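Local coordinates for protein thermophilic dibenzothiophene desulfurization enzyme C (Paenibacillus sp. A11-2, PDB 5XDC) that probably oxidises dibenzothiophene to its sulfoxide and sulfone with reduced FMN and molecular oxygen, as a tetrameric flavin monooxygenase of the DszC family, at residues T251-I254 against F255-L258; D381-T384 against H385-D389; V391-K394 against I395-V398. All blocks are in the same frame, centred on the assembly; numbering follows the deposited sequence.

Contact 1 (T251-I254 against F255-L258); sequences TQLI and FTHL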
# COMPACT_ATOMS: atom_id res chain seq x y z
N THR B 251 -7.13 -22.96 -15.87
CA THR B 251 -6.17 -23.38 -14.85
C THR B 251 -5.74 -22.21 -14.00
O THR B 251 -5.59 -22.34 -12.78
CB THR B 251 -4.98 -24.05 -15.54
OG1 THR B 251 -5.42 -25.25 -16.20
CG2 THR B 251 -3.88 -24.43 -14.53
N GLN B 252 -5.54 -21.05 -14.61
CA GLN B 252 -5.17 -19.86 -13.85
C GLN B 252 -6.30 -19.43 -12.92
O GLN B 252 -6.04 -18.89 -11.84
CB GLN B 252 -4.75 -18.76 -14.82
CG GLN B 252 -3.45 -19.04 -15.52
CD GLN B 252 -2.25 -18.76 -14.62
OE1 GLN B 252 -2.26 -17.80 -13.86
NE2 GLN B 252 -1.22 -19.59 -14.71
N LEU B 253 -7.55 -19.71 -13.29
CA LEU B 253 -8.65 -19.43 -12.36
C LEU B 253 -8.77 -20.49 -11.27
O LEU B 253 -9.24 -20.17 -10.16
CB LEU B 253 -9.98 -19.30 -13.13
CG LEU B 253 -11.12 -18.66 -12.34
CD1 LEU B 253 -10.82 -17.23 -11.98
CD2 LEU B 253 -12.41 -18.70 -13.15
N ILE B 254 -8.32 -21.73 -11.52
CA ILE B 254 -8.17 -22.70 -10.43
C ILE B 254 -7.21 -22.14 -9.38
O ILE B 254 -7.51 -22.15 -8.19
CB ILE B 254 -7.68 -24.06 -10.97
CG1 ILE B 254 -8.80 -24.74 -11.77
CG2 ILE B 254 -7.23 -24.96 -9.85
CD1 ILE B 254 -8.32 -25.95 -12.58
N PHE B 255 -6.05 -21.66 -9.82
CA PHE B 255 -5.08 -21.09 -8.88
C PHE B 255 -5.70 -19.94 -8.10
O PHE B 255 -5.51 -19.81 -6.89
CB PHE B 255 -3.84 -20.61 -9.63
CG PHE B 255 -3.11 -21.69 -10.41
CD1 PHE B 255 -3.27 -23.02 -10.10
CD2 PHE B 255 -2.23 -21.33 -11.43
CE1 PHE B 255 -2.58 -24.00 -10.82
CE2 PHE B 255 -1.55 -22.31 -12.15
CZ PHE B 255 -1.73 -23.65 -11.84
N THR B 256 -6.45 -19.08 -8.80
CA THR B 256 -7.11 -17.94 -8.16
C THR B 256 -7.98 -18.40 -7.01
O THR B 256 -7.98 -17.79 -5.93
CB THR B 256 -7.94 -17.18 -9.20
OG1 THR B 256 -7.09 -16.68 -10.22
CG2 THR B 256 -8.67 -16.01 -8.57
N HIS B 257 -8.74 -19.48 -7.20
CA HIS B 257 -9.60 -19.99 -6.14
C HIS B 257 -8.81 -20.67 -5.01
O HIS B 257 -9.29 -20.70 -3.87
CB HIS B 257 -10.63 -20.92 -6.76
CG HIS B 257 -11.74 -20.19 -7.45
ND1 HIS B 257 -11.63 -19.70 -8.73
CD2 HIS B 257 -12.96 -19.80 -7.01
CE1 HIS B 257 -12.74 -19.06 -9.06
NE2 HIS B 257 -13.56 -19.11 -8.03
N LEU B 258 -7.62 -21.21 -5.29
CA LEU B 258 -6.76 -21.63 -4.19
C LEU B 258 -6.42 -20.45 -3.30
O LEU B 258 -6.49 -20.54 -2.07
CB LEU B 258 -5.47 -22.25 -4.73
CG LEU B 258 -5.58 -23.54 -5.55
CD1 LEU B 258 -4.20 -24.00 -5.97
CD2 LEU B 258 -6.29 -24.63 -4.74

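Contact 2 (D381-T384 against H385-D389); sequences DART and HTLHD. With IND (indole), chain J.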
# COMPACT_ATOMS: atom_id res chain seq x y z
N ASP B 381 1.67 -21.54 2.59
CA ASP B 381 1.00 -22.15 1.44
C ASP B 381 0.81 -21.14 0.33
O ASP B 381 1.15 -21.39 -0.83
CB ASP B 381 -0.34 -22.72 1.88
CG ASP B 381 -0.20 -23.96 2.75
OD1 ASP B 381 0.86 -24.63 2.68
OD2 ASP B 381 -1.15 -24.26 3.50
N ALA B 382 0.27 -19.97 0.67
CA ALA B 382 0.04 -18.94 -0.33
C ALA B 382 1.35 -18.42 -0.89
O ALA B 382 1.47 -18.24 -2.11
CB ALA B 382 -0.76 -17.80 0.28
N ARG B 383 2.34 -18.15 -0.03
CA ARG B 383 3.60 -17.59 -0.52
C ARG B 383 4.27 -18.55 -1.50
O ARG B 383 4.91 -18.11 -2.47
CB ARG B 383 4.53 -17.27 0.66
CG ARG B 383 5.91 -16.71 0.29
CD ARG B 383 5.83 -15.32 -0.31
NE ARG B 383 5.25 -15.34 -1.65
CZ ARG B 383 5.00 -14.26 -2.38
NH1 ARG B 383 5.33 -13.06 -1.93
NH2 ARG B 383 4.41 -14.38 -3.56
N THR B 384 4.15 -19.85 -1.25
CA THR B 384 4.72 -20.85 -2.16
C THR B 384 4.01 -20.85 -3.51
O THR B 384 4.63 -20.66 -4.56
CB THR B 384 4.65 -22.24 -1.50
OG1 THR B 384 5.44 -22.25 -0.30
CG2 THR B 384 5.19 -23.33 -2.42
N HIS B 385 2.69 -21.07 -3.52
CA HIS B 385 2.08 -21.32 -4.81
C HIS B 385 1.89 -20.06 -5.64
O HIS B 385 1.88 -20.15 -6.88
CB HIS B 385 0.74 -22.03 -4.69
CG HIS B 385 0.32 -22.62 -5.99
ND1 HIS B 385 -0.53 -21.96 -6.84
CD2 HIS B 385 0.76 -23.71 -6.66
CE1 HIS B 385 -0.66 -22.66 -7.96
NE2 HIS B 385 0.11 -23.73 -7.87
N THR B 386 1.73 -18.88 -5.02
CA THR B 386 1.58 -17.66 -5.81
C THR B 386 2.77 -17.40 -6.72
O THR B 386 2.67 -16.57 -7.64
CB THR B 386 1.37 -16.43 -4.90
OG1 THR B 386 2.39 -16.38 -3.90
CG2 THR B 386 -0.00 -16.42 -4.25
N LEU B 387 3.91 -18.07 -6.48
CA LEU B 387 5.10 -17.95 -7.30
C LEU B 387 5.07 -18.84 -8.53
O LEU B 387 6.02 -18.81 -9.32
CB LEU B 387 6.34 -18.29 -6.46
CG LEU B 387 6.50 -17.44 -5.20
CD1 LEU B 387 7.59 -18.01 -4.31
CD2 LEU B 387 6.81 -16.01 -5.56
N HIS B 388 4.01 -19.63 -8.70
CA HIS B 388 3.91 -20.54 -9.85
C HIS B 388 4.32 -19.85 -11.14
O HIS B 388 5.11 -20.39 -11.93
CB HIS B 388 2.48 -21.07 -9.94
CG HIS B 388 2.23 -21.93 -11.14
ND1 HIS B 388 1.92 -21.40 -12.37
CD2 HIS B 388 2.24 -23.27 -11.29
CE1 HIS B 388 1.75 -22.39 -13.24
NE2 HIS B 388 1.92 -23.53 -12.60
N ASP B 389 3.78 -18.66 -11.38
CA ASP B 389 4.21 -17.81 -12.47
C ASP B 389 4.09 -16.38 -11.98
O ASP B 389 3.27 -16.09 -11.11
CB ASP B 389 3.38 -18.04 -13.75
CG ASP B 389 1.89 -17.93 -13.53
OD1 ASP B 389 1.25 -18.94 -13.14
OD2 ASP B 389 1.38 -16.82 -13.75
N1 IND J . 3.72 -25.78 -5.23
C2 IND J . 3.21 -26.93 -5.67
C3 IND J . 3.39 -26.85 -6.93
C4 IND J . 4.29 -25.35 -8.71
C5 IND J . 4.90 -24.11 -8.86
C6 IND J . 5.17 -23.30 -7.73
C7 IND J . 4.82 -23.75 -6.46
C8 IND J . 4.22 -24.98 -6.30
C9 IND J . 3.95 -25.79 -7.46

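Contact 3 (V391-K394 against I395-V398); sequences VAYK and IREV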
# COMPACT_ATOMS: atom_id res chain seq x y z
N VAL B 391 3.34 -12.80 -10.88
CA VAL B 391 2.18 -11.93 -10.96
C VAL B 391 2.54 -10.64 -11.70
O VAL B 391 1.68 -10.02 -12.32
CB VAL B 391 1.62 -11.67 -9.55
CG1 VAL B 391 2.55 -10.75 -8.75
CG2 VAL B 391 0.23 -11.11 -9.64
N ALA B 392 3.82 -10.25 -11.69
CA ALA B 392 4.20 -9.06 -12.44
C ALA B 392 3.86 -9.18 -13.92
O ALA B 392 3.52 -8.18 -14.56
CB ALA B 392 5.70 -8.78 -12.28
N TYR B 393 3.96 -10.38 -14.50
CA TYR B 393 3.62 -10.52 -15.91
C TYR B 393 2.13 -10.69 -16.15
O TYR B 393 1.64 -10.31 -17.23
CB TYR B 393 4.45 -11.64 -16.55
CG TYR B 393 5.83 -11.09 -16.82
CD1 TYR B 393 6.07 -10.30 -17.94
CD2 TYR B 393 6.85 -11.25 -15.90
CE1 TYR B 393 7.30 -9.72 -18.16
CE2 TYR B 393 8.09 -10.69 -16.11
CZ TYR B 393 8.31 -9.92 -17.24
OH TYR B 393 9.54 -9.33 -17.46
N LYS B 394 1.37 -11.17 -15.17
CA LYS B 394 -0.08 -11.08 -15.26
C LYS B 394 -0.52 -9.63 -15.28
O LYS B 394 -1.40 -9.24 -16.06
CB LYS B 394 -0.75 -11.84 -14.12
CG LYS B 394 -0.62 -13.35 -14.23
CD LYS B 394 -1.56 -13.93 -15.31
CE LYS B 394 -1.02 -15.25 -15.86
NZ LYS B 394 0.18 -15.02 -16.71
N ILE B 395 0.13 -8.79 -14.46
CA ILE B 395 -0.16 -7.36 -14.45
C ILE B 395 0.18 -6.74 -15.80
O ILE B 395 -0.62 -5.98 -16.37
CB ILE B 395 0.59 -6.68 -13.28
CG1 ILE B 395 -0.06 -7.09 -11.95
CG2 ILE B 395 0.61 -5.17 -13.45
CD1 ILE B 395 0.82 -6.84 -10.72
N ARG B 396 1.37 -7.06 -16.34
CA ARG B 396 1.74 -6.55 -17.66
C ARG B 396 0.74 -6.98 -18.73
O ARG B 396 0.39 -6.19 -19.61
CB ARG B 396 3.15 -7.01 -18.05
CG ARG B 396 3.67 -6.34 -19.34
CD ARG B 396 5.01 -6.91 -19.80
NE ARG B 396 5.60 -6.10 -20.87
CZ ARG B 396 5.22 -6.15 -22.15
NH1 ARG B 396 4.25 -6.97 -22.54
NH2 ARG B 396 5.80 -5.38 -23.05
N GLU B 397 0.27 -8.22 -18.66
CA GLU B 397 -0.68 -8.72 -19.64
C GLU B 397 -2.00 -7.95 -19.58
O GLU B 397 -2.57 -7.58 -20.62
CB GLU B 397 -0.88 -10.22 -19.44
CG GLU B 397 0.35 -11.02 -19.88
CD GLU B 397 0.53 -12.38 -19.18
OE1 GLU B 397 -0.35 -12.82 -18.40
OE2 GLU B 397 1.58 -12.99 -19.42
N VAL B 398 -2.51 -7.69 -18.38
CA VAL B 398 -3.73 -6.90 -18.28
C VAL B 398 -3.49 -5.48 -18.77
O VAL B 398 -4.34 -4.89 -19.44
CB VAL B 398 -4.28 -6.94 -16.85
CG1 VAL B 398 -5.49 -6.03 -16.71
CG2 VAL B 398 -4.65 -8.38 -16.45

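Contact 1 (T251-I254 against F255-L258)
The phenyl ring of F255 lies against the preceding turn, with T251 O over one face, 3.5 Å from F255 CG. The two side chains run side by side, bringing the methyl T251 CG2 to 3.5 Å from F255 CZ. Q252 meets the ring differently: its amide stands almost upright to the ring plane (82°), with NE2 at the edge, 3.7 Å from F255 CE2. Bonds from OE1 to K345 and from NE2 to D389 fix the amide's rotation. The T251-F255 and Q252-F255 contacts, of i to i+4 and i to i+3 spacing, lie within helix 247-276, in the acyl-CoA dehydrogenase-like C-terminal domain. An alanine at F255 is likely to leave a gap beside T251 CG2 and strip H385, H388 and Y93 of the ring they pack on. Buried polar side chains farther along suit the helix because they return to its own carbonyls. T256 OG1 bonds Q252 O at 2.9 Å, on the face opposite its backbone N-H. H257 ND1 reaches L253 O at 2.8 Å, nearly straight (170°), with the oxygen in the imidazole plane. H257 CG, anti to its carbonyl carbon (chi1 -77°), swings the ring back to that oxygen.

Contact 2 (D381-T384 against H385-D389)
T386 OG1 is gripped from two directions: it donates to A382 O at 2.7 Å and accepts from R383 NH2 at 2.9 Å. The hydroxyl can do both because T386 carries it between the backbone N and the carbonyl carbon (chi1 51°), facing back over the helix. A382 O takes T386 N as well, so one carbonyl is held by two donors. The arginine chain folds back through bends at chi2 and chi3, and the hydroxyl sits 31° out of the guanidinium plane. NH2 also lies 3.5 Å from the leucine methyl L387 CD2, while NH1 bridges to E361 of the second subunit. Here helix 376-385 gives way to a type I beta turn from H385 to H388, closed by H388 N on H385 O, and this corner forms one wall of the indole pocket. T384 O approaches indole C7, H385 CD2 lies 3.7 Å from C8, and H388 CD2 lies 3.7 Å from C5. Two histidines suit this wall: each turns its CD2 carbon to the ligand while ring nitrogens are held by protein partners. Y259 and Y93 anchor H385; H388 ND1 donates to the anti lone pair of D389 OD1 at 2.7 Å, and D389 OD2 salt-bridges K345.

Contact 3 (V391-K394 against I395-V398)
The opening turns of helix 391-404, the last helix of the chain, carry a lysine-glutamate salt bridge of i to i+3 spacing. K394 NZ donates to E397 OE1 at 2.8 Å, on the syn lone pair, the side of the other carboxylate oxygen. Lysine suits the place because its long chain can bend twice, at chi2 and chi4, to bring the ammonium round to the glutamate; its methylenes then run beside the same oxygen, with CE 3.6 Å from E397 OE1. NZ has a further partner in Y413 O, so the ammonium group also ties the helix to the C-terminal tail. E397 CG stands anti to its own carbonyl carbon (chi1 -72°), which lays the chain back along the preceding turn and puts CG only 3.0 Å from Y393 O, the carbonyl that receives E397 N. On another side of the helix the tyrosine and arginine slant past each other, the aromatic and guanidinium planes 29° apart. It is the aliphatic part of R396 that touches, CD lying 4.0 Å from Y393 CE1. Y393 OH bonds D292 of the second subunit, so an aromatic with a polar tip serves this interface well. Toward helix 331-363, the branched apolar pair V391 and I395 packs on R350, and I395 also on I346. Between the two, V391 CG2 and I395 CD1 meet at 4.4 Å, with I395 CG1 3.4 Å from V391 O.

How the contacts relate
From the N terminus the three contacts come in series; each is local, so none closes a long loop and none nests in or crosses another. Contact 1 lies within helix 247-276. More than a hundred residues later, contact 2 ends helix 376-385 and turns the chain, and contact 3 follows almost at once in the first turns of helix 391-404. In space they meet: F255 CD1 is 3.4 Å from H385 CE1, F255 CE2 is 3.5 Å from H388 CE1, and K394 CE approaches both Q252 OE1 and D389 OD2. Helix 331-363 touches all three, while contacts 2 and 3 both also reach the second subunit, linking the pocket wall to the tetramer.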